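Local coordinates for protein mandelate racemase / muconate lactonizing enzyme (PDB 2POD) that probably acts as a metal-dependent lyase or related enzyme of the enolase superfamily, binding a metal ion in its barrel domain, although its substrate is unknown, at residues B[5-10]-B[396-401]; B[116-121]-B[171-176]; B[158-163]-B[205-210]. All blocks are in the same frame, centred on the assembly; numbering follows the deposited sequence.

Interaction 1 of 3, residues B[5-10]-B[396-401]; sequences ITEIET and VRNTSD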
ATOM      1  N   ILE B   5      27.033  40.004 -14.865  1.00 52.21           N
ATOM      2  CA  ILE B   5      26.932  40.448 -13.472  1.00 53.07           C
ATOM      3  C   ILE B   5      28.287  40.966 -12.984  1.00 54.97           C
ATOM      4  O   ILE B   5      29.307  40.281 -13.095  1.00 55.60           O
ATOM      5  CB  ILE B   5      26.397  39.322 -12.531  1.00 53.80           C
ATOM      6  CG1 ILE B   5      24.967  38.924 -12.923  1.00 49.70           C
ATOM      7  CG2 ILE B   5      26.472  39.745 -11.046  1.00 45.37           C
ATOM      8  CD1 ILE B   5      24.432  37.690 -12.206  1.00 52.39           C
ATOM      9  N   THR B   6      28.279  42.183 -12.449  1.00 53.97           N
ATOM     10  CA  THR B   6      29.504  42.875 -12.068  1.00 53.94           C
ATOM     11  C   THR B   6      29.710  42.905 -10.558  1.00 54.46           C
ATOM     12  O   THR B   6      30.844  42.879 -10.084  1.00 54.65           O
ATOM     13  CB  THR B   6      29.539  44.314 -12.632  1.00 55.52           C
ATOM     14  OG1 THR B   6      28.281  44.963 -12.391  1.00 45.49           O
ATOM     15  CG2 THR B   6      29.819  44.286 -14.134  1.00 51.68           C
ATOM     16  N   GLU B   7      28.607  42.942  -9.812  1.00 56.35           N
ATOM     17  CA  GLU B   7      28.618  43.342  -8.405  1.00 55.76           C
ATOM     18  C   GLU B   7      27.345  42.878  -7.682  1.00 51.67           C
ATOM     19  O   GLU B   7      26.240  42.997  -8.211  1.00 49.27           O
ATOM     20  CB  GLU B   7      28.755  44.864  -8.304  1.00 58.46           C
ATOM     21  CG  GLU B   7      29.341  45.380  -7.003  1.00 69.22           C
ATOM     22  CD  GLU B   7      29.549  46.885  -7.029  1.00 74.45           C
ATOM     23  OE1 GLU B   7      28.703  47.612  -6.464  1.00 76.80           O
ATOM     24  OE2 GLU B   7      30.549  47.339  -7.627  1.00 78.76           O
ATOM     25  N   ILE B   8      27.516  42.347  -6.475  1.00 51.28           N
ATOM     26  CA  ILE B   8      26.393  41.964  -5.618  1.00 49.65           C
ATOM     27  C   ILE B   8      26.496  42.671  -4.263  1.00 47.40           C
ATOM     28  O   ILE B   8      27.532  42.617  -3.607  1.00 47.81           O
ATOM     29  CB  ILE B   8      26.276  40.400  -5.469  1.00 51.43           C
ATOM     30  CG1 ILE B   8      25.742  39.782  -6.772  1.00 50.10           C
ATOM     31  CG2 ILE B   8      25.360  40.014  -4.307  1.00 44.75           C
ATOM     32  CD1 ILE B   8      26.065  38.320  -6.966  1.00 52.42           C
ATOM     33  N   GLU B   9      25.419  43.340  -3.860  1.00 47.99           N
ATOM     34  CA  GLU B   9      25.407  44.140  -2.635  1.00 50.69           C
ATOM     35  C   GLU B   9      24.371  43.593  -1.671  1.00 48.30           C
ATOM     36  O   GLU B   9      23.227  43.399  -2.056  1.00 50.07           O
ATOM     37  CB  GLU B   9      25.025  45.587  -2.959  1.00 49.50           C
ATOM     38  CG  GLU B   9      26.167  46.478  -3.362  1.00 62.36           C
ATOM     39  CD  GLU B   9      25.802  47.952  -3.281  1.00 72.04           C
ATOM     40  OE1 GLU B   9      26.302  48.635  -2.361  1.00 63.38           O
ATOM     41  OE2 GLU B   9      25.010  48.423  -4.130  1.00 68.36           O
ATOM     42  N   THR B  10      24.753  43.380  -0.415  1.00 48.70           N
ATOM     43  CA  THR B  10      23.763  43.107   0.632  1.00 49.97           C
ATOM     44  C   THR B  10      23.556  44.296   1.562  1.00 51.24           C
ATOM     45  O   THR B  10      24.500  45.014   1.894  1.00 50.13           O
ATOM     46  CB  THR B  10      24.109  41.857   1.461  1.00 48.66           C
ATOM     47  OG1 THR B  10      25.409  42.014   2.043  1.00 47.38           O
ATOM     48  CG2 THR B  10      24.083  40.604   0.583  1.00 54.28           C
ATOM     49  N   VAL B 396      26.236  47.634   5.000  1.00 59.18           N
ATOM     50  CA  VAL B 396      26.425  47.160   3.635  1.00 59.58           C
ATOM     51  C   VAL B 396      27.618  46.222   3.515  1.00 58.64           C
ATOM     52  O   VAL B 396      28.575  46.311   4.284  1.00 61.48           O
ATOM     53  CB  VAL B 396      26.544  48.317   2.603  1.00 60.81           C
ATOM     54  CG1 VAL B 396      25.246  49.095   2.520  1.00 54.98           C
ATOM     55  CG2 VAL B 396      27.723  49.243   2.928  1.00 68.52           C
ATOM     56  N   ARG B 397      27.540  45.314   2.551  1.00 57.51           N
ATOM     57  CA  ARG B 397      28.672  44.487   2.164  1.00 56.16           C
ATOM     58  C   ARG B 397      28.617  44.283   0.652  1.00 55.66           C
ATOM     59  O   ARG B 397      27.539  44.273   0.057  1.00 52.65           O
ATOM     60  CB  ARG B 397      28.646  43.154   2.925  1.00 57.23           C
ATOM     61  CG  ARG B 397      29.946  42.347   2.859  1.00 66.06           C
ATOM     62  CD  ARG B 397      30.505  42.041   4.244  1.00 61.58           C
ATOM     63  NE  ARG B 397      29.983  40.797   4.806  1.00 59.24           N
ATOM     64  CZ  ARG B 397      30.494  39.586   4.587  1.00 56.15           C
ATOM     65  NH1 ARG B 397      29.938  38.527   5.157  1.00 65.51           N
ATOM     66  NH2 ARG B 397      31.550  39.422   3.798  1.00 43.19           N
ATOM     67  N   ASN B 398      29.790  44.144   0.041  1.00 60.07           N
ATOM     68  CA  ASN B 398      29.948  44.227  -1.405  1.00 63.19           C
ATOM     69  C   ASN B 398      30.887  43.128  -1.890  1.00 64.16           C
ATOM     70  O   ASN B 398      31.866  42.794  -1.225  1.00 64.52           O
ATOM     71  CB  ASN B 398      30.511  45.605  -1.785  1.00 66.17           C
ATOM     72  CG  ASN B 398      30.454  45.878  -3.282  1.00 70.97           C
ATOM     73  OD1 ASN B 398      31.270  45.368  -4.055  1.00 75.24           O
ATOM     74  ND2 ASN B 398      29.498  46.702  -3.694  1.00 67.70           N
ATOM     75  N   THR B 399      30.579  42.576  -3.055  1.00 67.38           N
ATOM     76  CA  THR B 399      31.484  41.670  -3.751  1.00 73.39           C
ATOM     77  C   THR B 399      31.406  41.948  -5.251  1.00 75.34           C
ATOM     78  O   THR B 399      30.329  42.243  -5.771  1.00 76.29           O
ATOM     79  CB  THR B 399      31.135  40.197  -3.435  1.00 76.23           C
ATOM     80  OG1 THR B 399      31.886  39.313  -4.282  1.00 78.06           O
ATOM     81  CG2 THR B 399      29.644  39.950  -3.618  1.00 79.31           C
ATOM     82  N   SER B 400      32.548  41.875  -5.936  1.00 79.06           N
ATOM     83  CA  SER B 400      32.644  42.313  -7.336  1.00 81.11           C
ATOM     84  C   SER B 400      33.711  41.586  -8.167  1.00 82.83           C
ATOM     85  O   SER B 400      34.342  40.634  -7.692  1.00 81.35           O
ATOM     86  CB  SER B 400      32.815  43.839  -7.432  1.00 81.55           C
ATOM     87  OG  SER B 400      33.722  44.332  -6.459  1.00 84.62           O
ATOM     88  N   ASP B 401      33.883  42.034  -9.413  1.00 85.84           N
ATOM     89  CA  ASP B 401      34.957  41.571 -10.299  1.00 88.66           C
ATOM     90  C   ASP B 401      36.332  41.996  -9.777  1.00 89.15           C
ATOM     91  O   ASP B 401      37.365  41.531 -10.261  1.00 88.37           O
ATOM     92  CB  ASP B 401      34.754  42.123 -11.717  1.00 90.55           C
ATOM     93  CG  ASP B 401      33.813  41.270 -12.557  1.00 93.61           C
ATOM     94  OD1 ASP B 401      32.623  41.633 -12.666  1.00 97.75           O
ATOM     95  OD2 ASP B 401      34.263  40.246 -13.119  1.00 93.40           O
TER
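Asn398 ND2 donates to Glu7 OE1 at 3.0 Å, a diagonal side-chain bond on one face of the antiparallel strands, Asn398 facing Glu9 in register. The oxygen lies in the amide plane of Asn398, but the donor stands well above the carboxylate plane, and the two planes are 67° apart. Asn398, its CG anti to the backbone N (chi1 -169°), crosses the extended Glu7 at about a right angle. The same ND2 rests 3.4 Å from Glu9 CG; the Glu9 carboxylate turns to His25 and Arg389. Paired backbone bonds join Ile8 with Thr399 and Thr10 with Arg397, Ile8 N to Thr399 O being 2.9 Å. Past them Thr6 O accepts a longer bond from Asp401 N, 3.2 Å. Thr6 and Glu7 both face His25 of strand 19-26, a classic beta bulge. On the other face Thr399 CG2 packs 3.9 Å from Ile8 CB, and Thr10 OG1 lies 3.5 Å from Arg397 CB; helix 40-55 covers this side. The chemistry is thus two-sided: polar groups pair on the Glu7 face; on the Ile8 face carbon contacts dominate, Thr10 OG1 bonding Glu44 and His48 of the helix. Strand 394-400 is so fastened as an outermost strand of the N-terminal domain's sheet.

Interaction 2 of 3, residues B[116-121]-B[171-176]; sequences TIRTYN and GITAMK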
ATOM      1  N   THR B 116      -6.479  41.814 -10.257  1.00 51.98           N
ATOM      2  CA  THR B 116      -6.205  41.840  -8.826  1.00 50.13           C
ATOM      3  C   THR B 116      -6.430  40.449  -8.245  1.00 53.33           C
ATOM      4  O   THR B 116      -7.126  39.624  -8.845  1.00 53.48           O
ATOM      5  CB  THR B 116      -7.139  42.820  -8.084  1.00 54.54           C
ATOM      6  OG1 THR B 116      -8.507  42.418  -8.262  1.00 51.76           O
ATOM      7  CG2 THR B 116      -6.945  44.264  -8.575  1.00 54.96           C
ATOM      8  N   ILE B 117      -5.854  40.199  -7.073  1.00 51.57           N
ATOM      9  CA  ILE B 117      -6.182  39.013  -6.292  1.00 49.51           C
ATOM     10  C   ILE B 117      -6.691  39.413  -4.921  1.00 49.89           C
ATOM     11  O   ILE B 117      -6.218  40.389  -4.347  1.00 50.80           O
ATOM     12  CB  ILE B 117      -4.988  38.020  -6.198  1.00 49.25           C
ATOM     13  CG1 ILE B 117      -5.397  36.731  -5.472  1.00 50.69           C
ATOM     14  CG2 ILE B 117      -3.749  38.676  -5.602  1.00 52.11           C
ATOM     15  CD1 ILE B 117      -4.429  35.598  -5.612  1.00 45.54           C
ATOM     16  N   ARG B 118      -7.681  38.669  -4.427  1.00 50.18           N
ATOM     17  CA  ARG B 118      -8.151  38.754  -3.048  1.00 48.96           C
ATOM     18  C   ARG B 118      -6.999  38.690  -2.051  1.00 50.45           C
ATOM     19  O   ARG B 118      -6.106  37.843  -2.161  1.00 51.97           O
ATOM     20  CB  ARG B 118      -9.148  37.625  -2.775  1.00 51.60           C
ATOM     21  CG  ARG B 118      -9.866  37.714  -1.444  1.00 57.22           C
ATOM     22  CD  ARG B 118     -11.037  36.760  -1.416  1.00 66.44           C
ATOM     23  NE  ARG B 118     -11.626  36.657  -0.084  1.00 68.19           N
ATOM     24  CZ  ARG B 118     -11.477  35.615   0.726  1.00 65.75           C
ATOM     25  NH1 ARG B 118     -10.755  34.564   0.350  1.00 67.52           N
ATOM     26  NH2 ARG B 118     -12.064  35.620   1.916  1.00 65.90           N
ATOM     27  N   THR B 119      -7.012  39.616  -1.101  1.00 50.34           N
ATOM     28  CA  THR B 119      -6.060  39.595  -0.006  1.00 48.14           C
ATOM     29  C   THR B 119      -6.721  39.099   1.273  1.00 44.71           C
ATOM     30  O   THR B 119      -7.943  39.104   1.381  1.00 45.05           O
ATOM     31  CB  THR B 119      -5.376  40.971   0.185  1.00 50.73           C
ATOM     32  OG1 THR B 119      -4.129  40.793   0.861  1.00 56.10           O
ATOM     33  CG2 THR B 119      -6.259  41.951   0.972  1.00 53.55           C
ATOM     34  N   TYR B 120      -5.908  38.633   2.213  1.00 43.51           N
ATOM     35  CA  TYR B 120      -6.345  38.382   3.579  1.00 43.63           C
ATOM     36  C   TYR B 120      -5.355  39.001   4.542  1.00 45.07           C
ATOM     37  O   TYR B 120      -4.165  39.109   4.232  1.00 47.57           O
ATOM     38  CB  TYR B 120      -6.529  36.878   3.858  1.00 44.12           C
ATOM     39  CG  TYR B 120      -5.272  36.055   4.063  1.00 42.78           C
ATOM     40  CD1 TYR B 120      -4.775  35.799   5.347  1.00 40.04           C
ATOM     41  CD2 TYR B 120      -4.592  35.503   2.975  1.00 39.96           C
ATOM     42  CE1 TYR B 120      -3.617  35.038   5.537  1.00 44.01           C
ATOM     43  CE2 TYR B 120      -3.441  34.729   3.156  1.00 38.56           C
ATOM     44  CZ  TYR B 120      -2.958  34.507   4.437  1.00 45.85           C
ATOM     45  OH  TYR B 120      -1.828  33.741   4.622  1.00 41.96           O
ATOM     46  N   ASN B 121      -5.845  39.409   5.710  1.00 48.69           N
ATOM     47  CA  ASN B 121      -5.012  40.133   6.663  1.00 49.41           C
ATOM     48  C   ASN B 121      -4.472  39.250   7.763  1.00 49.48           C
ATOM     49  O   ASN B 121      -5.223  38.701   8.568  1.00 51.15           O
ATOM     50  CB  ASN B 121      -5.733  41.350   7.249  1.00 51.25           C
ATOM     51  CG  ASN B 121      -4.767  42.366   7.836  1.00 50.84           C
ATOM     52  OD1 ASN B 121      -4.081  43.082   7.105  1.00 48.52           O
ATOM     53  ND2 ASN B 121      -4.693  42.419   9.161  1.00 45.29           N
ATOM     54  N   GLY B 171     -13.207  46.111   3.527  1.00 63.53           N
ATOM     55  CA  GLY B 171     -13.592  45.188   2.466  1.00 61.32           C
ATOM     56  C   GLY B 171     -12.779  43.909   2.458  1.00 61.12           C
ATOM     57  O   GLY B 171     -12.902  43.099   1.540  1.00 62.36           O
ATOM     58  N   ILE B 172     -11.949  43.736   3.485  1.00 58.48           N
ATOM     59  CA  ILE B 172     -11.152  42.531   3.676  1.00 55.37           C
ATOM     60  C   ILE B 172     -12.033  41.430   4.275  1.00 57.14           C
ATOM     61  O   ILE B 172     -12.565  41.579   5.386  1.00 59.31           O
ATOM     62  CB  ILE B 172      -9.894  42.832   4.552  1.00 54.48           C
ATOM     63  CG1 ILE B 172      -8.824  43.538   3.714  1.00 52.25           C
ATOM     64  CG2 ILE B 172      -9.309  41.565   5.175  1.00 53.87           C
ATOM     65  CD1 ILE B 172      -7.794  44.323   4.529  1.00 43.71           C
ATOM     66  N   THR B 173     -12.198  40.342   3.521  1.00 52.84           N
ATOM     67  CA  THR B 173     -13.104  39.250   3.909  1.00 55.69           C
ATOM     68  C   THR B 173     -12.396  38.006   4.461  1.00 53.10           C
ATOM     69  O   THR B 173     -13.002  36.930   4.526  1.00 54.71           O
ATOM     70  CB  THR B 173     -14.054  38.826   2.757  1.00 54.96           C
ATOM     71  OG1 THR B 173     -13.294  38.545   1.575  1.00 55.10           O
ATOM     72  CG2 THR B 173     -15.078  39.914   2.457  1.00 59.45           C
ATOM     73  N   ALA B 174     -11.135  38.160   4.876  1.00 51.81           N
ATOM     74  CA  ALA B 174     -10.396  37.074   5.542  1.00 53.20           C
ATOM     75  C   ALA B 174      -9.300  37.542   6.507  1.00 52.73           C
ATOM     76  O   ALA B 174      -8.519  38.432   6.179  1.00 52.55           O
ATOM     77  CB  ALA B 174      -9.830  36.092   4.512  1.00 49.62           C
HETATM   78  N   MSE B 175      -9.250  36.931   7.692  1.00 54.50           N
HETATM   79  CA  MSE B 175      -8.150  37.144   8.650  1.00 54.94           C
HETATM   80  C   MSE B 175      -7.423  35.855   9.012  1.00 53.95           C
HETATM   81  O   MSE B 175      -8.040  34.793   9.118  1.00 52.14           O
HETATM   82  CB  MSE B 175      -8.635  37.769   9.959  1.00 52.97           C
HETATM   83  CG  MSE B 175      -9.902  38.560   9.878  1.00 59.15           C
HETATM   84 SE   MSE B 175     -11.076  38.371  11.422  1.00 71.07          SE
HETATM   85  CE  MSE B 175      -9.775  38.491  12.877  1.00 60.55           C
ATOM     86  N   LYS B 176      -6.120  35.976   9.252  1.00 52.58           N
ATOM     87  CA  LYS B 176      -5.351  34.942   9.933  1.00 48.79           C
ATOM     88  C   LYS B 176      -4.984  35.321  11.362  1.00 49.18           C
ATOM     89  O   LYS B 176      -4.406  36.380  11.611  1.00 46.05           O
ATOM     90  CB  LYS B 176      -4.086  34.603   9.151  1.00 50.73           C
ATOM     91  CG  LYS B 176      -3.409  33.324   9.617  1.00 46.42           C
ATOM     92  CD  LYS B 176      -2.532  32.755   8.534  1.00 47.89           C
ATOM     93  CE  LYS B 176      -1.168  33.410   8.550  1.00 45.92           C
ATOM     94  NZ  LYS B 176      -0.357  32.998   7.371  1.00 53.41           N
TER
HETATM   95  O   HOH W   1     -10.318  39.793   1.623  1.00 48.50           O
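Arg118 grips Thr173 OG1 side-on with two nitrogens, NE at 3.0 Å and NH2 at 3.2 Å from that single oxygen. The hydroxyl oxygen lies in the guanidinium plane, and the two side chains cross at about a right angle. A weak bond from NH2 to Thr173 O adds to the hold. The arginine chain runs extended from CG to NE, and its charge is met by Asp216 in a salt bridge and by the ring of Tyr191 of a neighbouring subunit in a cation-pi contact. Lys176 NZ donates to Tyr120 OH at 3.2 Å, with a stronger partner in Glu246, a ligand of the bound sodium ion. The phenol and the sodium-ligand carboxylate together probably help hold NZ near the metal, the lysine side chain being about 4 Å from the ion.

Backbone bonds join the strands in parallel: Asn121 N reaches Ala174 O at 2.9 Å and Asn121 O receives Lys176 N. Before the strands pair, a water accepts from Thr173 N at 2.7 Å; its very short approach to Thr119 O is doubtful in detail. These are neighbouring strands of the enolase-superfamily barrel, 117-122 and 174-177, whose short segments cross at 41°; helix 160-170 ends in a Schellman motif at Gly171, of positive phi, just before the second.

The other contacts are apolar. Tyr120 CB meets Ala174 CB at 3.5 Å, and Lys176 CB comes to the ring edge near CE1. Trp244 packs edge-to-face with the same ring. Toward helix 160-170, Ile172 CG2 touches Asn121 CB and Ile172 CG1 touches Thr119 CG2, each pair 4.1 Å apart.

Interaction 3 of 3, residues B[158-163]-B[205-210]; sequences HRADEL and EKIRRA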
ATOM      1  N   HIS B 158      -7.941  40.050  22.360  1.00 71.52           N
ATOM      2  CA  HIS B 158      -8.793  40.645  23.386  1.00 74.22           C
ATOM      3  C   HIS B 158     -10.143  41.130  22.859  1.00 75.06           C
ATOM      4  O   HIS B 158     -11.183  40.831  23.448  1.00 76.35           O
ATOM      5  CB  HIS B 158      -8.046  41.762  24.125  1.00 73.72           C
ATOM      6  CG  HIS B 158      -6.710  41.341  24.653  1.00 72.99           C
ATOM      7  ND1 HIS B 158      -6.565  40.351  25.603  1.00 76.26           N
ATOM      8  CD2 HIS B 158      -5.459  41.757  24.349  1.00 69.09           C
ATOM      9  CE1 HIS B 158      -5.282  40.183  25.868  1.00 77.72           C
ATOM     10  NE2 HIS B 158      -4.589  41.023  25.120  1.00 78.25           N
ATOM     11  N   ARG B 159     -10.061  41.958  21.688  1.00 72.05           N
ATOM     12  CA  ARG B 159     -11.218  42.642  21.088  1.00 71.54           C
ATOM     13  C   ARG B 159     -11.441  42.138  19.657  1.00 70.88           C
ATOM     14  O   ARG B 159     -11.423  42.914  18.698  1.00 71.32           O
ATOM     15  CB  ARG B 159     -11.022  44.175  21.086  1.00 70.71           C
ATOM     16  CG  ARG B 159     -10.137  44.724  22.226  1.00 69.78           C
ATOM     17  CD  ARG B 159      -9.802  46.212  22.052  1.00 62.89           C
ATOM     18  NE  ARG B 159      -8.672  46.485  21.143  1.00 64.64           N
ATOM     19  CZ  ARG B 159      -7.382  46.223  21.405  1.00 71.35           C
ATOM     20  NH1 ARG B 159      -7.012  45.644  22.549  1.00 60.19           N
ATOM     21  NH2 ARG B 159      -6.445  46.530  20.505  1.00 66.57           N
ATOM     22  N   ALA B 160     -11.670  40.735  19.489  1.00 76.46           N
ATOM     23  CA  ALA B 160     -11.588  40.139  18.156  1.00 75.69           C
ATOM     24  C   ALA B 160     -12.824  40.435  17.301  1.00 73.50           C
ATOM     25  O   ALA B 160     -12.741  40.471  16.069  1.00 70.91           O
ATOM     26  CB  ALA B 160     -11.353  38.639  18.265  1.00 76.18           C
ATOM     27  N   ASP B 161     -13.957  40.646  17.968  1.00 73.96           N
ATOM     28  CA  ASP B 161     -15.173  41.165  17.332  1.00 75.15           C
ATOM     29  C   ASP B 161     -14.970  42.514  16.635  1.00 75.53           C
ATOM     30  O   ASP B 161     -15.445  42.714  15.512  1.00 77.67           O
ATOM     31  CB  ASP B 161     -16.351  41.234  18.327  1.00 74.09           C
ATOM     32  CG  ASP B 161     -15.920  41.553  19.760  1.00 78.09           C
ATOM     33  OD1 ASP B 161     -14.889  42.231  19.966  1.00 81.40           O
ATOM     34  OD2 ASP B 161     -16.634  41.126  20.693  1.00 84.89           O
ATOM     35  N   GLU B 162     -14.251  43.418  17.300  1.00 72.92           N
ATOM     36  CA  GLU B 162     -14.006  44.768  16.794  1.00 71.30           C
ATOM     37  C   GLU B 162     -13.102  44.770  15.567  1.00 70.34           C
ATOM     38  O   GLU B 162     -13.351  45.506  14.609  1.00 73.33           O
ATOM     39  CB  GLU B 162     -13.401  45.651  17.892  1.00 72.09           C
ATOM     40  CG  GLU B 162     -14.423  46.456  18.680  1.00 75.47           C
ATOM     41  CD  GLU B 162     -14.079  46.556  20.157  1.00 84.78           C
ATOM     42  OE1 GLU B 162     -13.103  47.266  20.500  1.00 78.65           O
ATOM     43  OE2 GLU B 162     -14.787  45.924  20.976  1.00 83.06           O
ATOM     44  N   LEU B 163     -12.062  43.940  15.604  1.00 68.45           N
ATOM     45  CA  LEU B 163     -11.077  43.842  14.527  1.00 64.15           C
ATOM     46  C   LEU B 163     -11.697  43.271  13.251  1.00 62.86           C
ATOM     47  O   LEU B 163     -11.404  43.736  12.145  1.00 62.93           O
ATOM     48  CB  LEU B 163      -9.890  42.991  14.990  1.00 63.11           C
ATOM     49  CG  LEU B 163      -8.899  42.397  13.989  1.00 60.89           C
ATOM     50  CD1 LEU B 163      -8.045  43.471  13.328  1.00 62.46           C
ATOM     51  CD2 LEU B 163      -8.032  41.405  14.709  1.00 59.44           C
ATOM     52  N   GLU B 205     -15.276  32.675  18.821  1.00 63.64           N
ATOM     53  CA  GLU B 205     -16.688  32.918  19.140  1.00 70.57           C
ATOM     54  C   GLU B 205     -17.070  34.391  19.004  1.00 70.95           C
ATOM     55  O   GLU B 205     -18.167  34.703  18.535  1.00 72.23           O
ATOM     56  CB  GLU B 205     -17.035  32.403  20.539  1.00 72.34           C
ATOM     57  CG  GLU B 205     -18.536  32.300  20.809  1.00 83.33           C
ATOM     58  CD  GLU B 205     -18.919  31.073  21.619  1.00 95.82           C
ATOM     59  OE1 GLU B 205     -20.124  30.735  21.644  1.00 97.27           O
ATOM     60  OE2 GLU B 205     -18.023  30.448  22.230  1.00 99.43           O
ATOM     61  N   LYS B 206     -16.158  35.277  19.409  1.00 70.57           N
ATOM     62  CA  LYS B 206     -16.334  36.725  19.287  1.00 71.13           C
ATOM     63  C   LYS B 206     -16.621  37.166  17.856  1.00 72.21           C
ATOM     64  O   LYS B 206     -17.572  37.911  17.614  1.00 73.77           O
ATOM     65  CB  LYS B 206     -15.114  37.469  19.840  1.00 70.63           C
ATOM     66  CG  LYS B 206     -15.211  37.784  21.327  1.00 76.22           C
ATOM     67  CD  LYS B 206     -13.910  38.355  21.876  1.00 79.41           C
ATOM     68  CE  LYS B 206     -14.143  39.131  23.171  1.00 81.25           C
ATOM     69  NZ  LYS B 206     -14.322  38.247  24.359  1.00 74.68           N
ATOM     70  N   ILE B 207     -15.814  36.687  16.910  1.00 71.81           N
ATOM     71  CA  ILE B 207     -16.002  37.038  15.503  1.00 71.00           C
ATOM     72  C   ILE B 207     -17.157  36.285  14.828  1.00 69.84           C
ATOM     73  O   ILE B 207     -17.726  36.766  13.846  1.00 69.34           O
ATOM     74  CB  ILE B 207     -14.670  37.027  14.668  1.00 71.53           C
ATOM     75  CG1 ILE B 207     -14.537  35.796  13.777  1.00 67.00           C
ATOM     76  CG2 ILE B 207     -13.455  37.185  15.539  1.00 69.18           C
ATOM     77  CD1 ILE B 207     -14.617  36.146  12.325  1.00 66.28           C
ATOM     78  N   ARG B 208     -17.508  35.121  15.374  1.00 68.75           N
ATOM     79  CA  ARG B 208     -18.714  34.399  14.973  1.00 72.24           C
ATOM     80  C   ARG B 208     -19.978  35.216  15.259  1.00 72.92           C
ATOM     81  O   ARG B 208     -20.892  35.262  14.435  1.00 74.31           O
ATOM     82  CB  ARG B 208     -18.781  33.036  15.669  1.00 71.11           C
ATOM     83  CG  ARG B 208     -19.204  31.877  14.767  1.00 77.68           C
ATOM     84  CD  ARG B 208     -20.521  31.242  15.207  1.00 79.78           C
ATOM     85  NE  ARG B 208     -20.472  30.720  16.576  1.00 82.70           N
ATOM     86  CZ  ARG B 208     -20.174  29.463  16.905  1.00 80.76           C
ATOM     87  NH1 ARG B 208     -19.886  28.565  15.971  1.00 74.04           N
ATOM     88  NH2 ARG B 208     -20.163  29.102  18.182  1.00 75.47           N
ATOM     89  N   ARG B 209     -20.014  35.871  16.417  1.00 73.96           N
ATOM     90  CA  ARG B 209     -21.118  36.760  16.774  1.00 73.49           C
ATOM     91  C   ARG B 209     -21.119  38.074  15.991  1.00 71.56           C
ATOM     92  O   ARG B 209     -22.184  38.566  15.612  1.00 69.63           O
ATOM     93  CB  ARG B 209     -21.130  37.033  18.279  1.00 75.16           C
ATOM     94  CG  ARG B 209     -22.152  36.217  19.047  1.00 78.93           C
ATOM     95  CD  ARG B 209     -21.559  34.913  19.556  1.00 89.64           C
ATOM     96  NE  ARG B 209     -22.500  34.172  20.394  1.00 98.10           N
ATOM     97  CZ  ARG B 209     -22.611  34.310  21.714  1.00 98.58           C
ATOM     98  NH1 ARG B 209     -23.500  33.585  22.380  1.00 93.20           N
ATOM     99  NH2 ARG B 209     -21.839  35.167  22.373  1.00 99.85           N
ATOM    100  N   ALA B 210     -19.930  38.630  15.746  1.00 70.32           N
ATOM    101  CA  ALA B 210     -19.792  39.926  15.069  1.00 70.04           C
ATOM    102  C   ALA B 210     -20.125  39.878  13.577  1.00 71.87           C
ATOM    103  O   ALA B 210     -21.078  40.522  13.131  1.00 75.23           O
ATOM    104  CB  ALA B 210     -18.408  40.507  15.290  1.00 66.13           C
TER
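Lys206 lays its aliphatic chain across Asp161 and the turn before it, its CG 3.7 Å from Asp161 OD2. The two side chains cross obliquely. Beyond CG the lysine stays extended through CD (chi2 172°), and CE reaches the carbonyl oxygen of His158 at 3.4 Å. The ammonium group bends off at the last torsion, and NZ stands 5.2 Å from Asp161 OD2: the charges are opposite and would attract through space, but they form no salt bridge. The other carboxylate oxygen, OD1, takes a weak bond from Glu162 N of its own helix.

Deeper in the contact the meeting is apolar. Ile207 CG2 lies over Ala160, 3.4 Å from its carbonyl oxygen and 3.7 Å from its CB. Near the other end, Ala210 CB packs against Asp161 CB at 3.7 Å and equally near Asp161 O. With Ala160 and Ala210 in the interface the backbones come close, and the nearest CA pair, Asp161 and Ile207, is 4.6 Å apart. No hydrogen bond crosses between 158-163 and 205-210, which meet by van der Waals contact, the lysine methylenes included.

The first segment is the turn at which helix 152-158 passes into helix 160-170, with Arg159 as N-cap; the second is the C-terminal part of helix 202-210. Ile207 and Ala210 continue onto Ala164 and Leu165 of helix 160-170, Leu163 packs back against helix 152-158, and Arg208 pairs with Glu239, in the loop between helix 227-237 and strand 244-246. The contact thus joins two neighbouring helices outside the barrel strands.

In the fold
From the N terminus, strand 5-13 opens a loop that strand 394-400 closes: interaction 1 joins segments 386 residues apart at their nearest ends, bringing the C-terminal strand back to the N-terminal domain's sheet. Interactions 2 and 3 both fall within this loop. Their segments alternate along the chain, 116-121, 158-163, 171-176, 205-210, so the two loops cross, and helix 160-170 leads directly into strand 174-177. Interaction 2 pairs barrel strands and interaction 3 pairs helices outside them; their centres are about 17 Å apart, and Met175 touches Leu163 and Ile207 where the layers meet. Interaction 1 lies beyond the chain's centre, its centre about 38 Å from that of interaction 2.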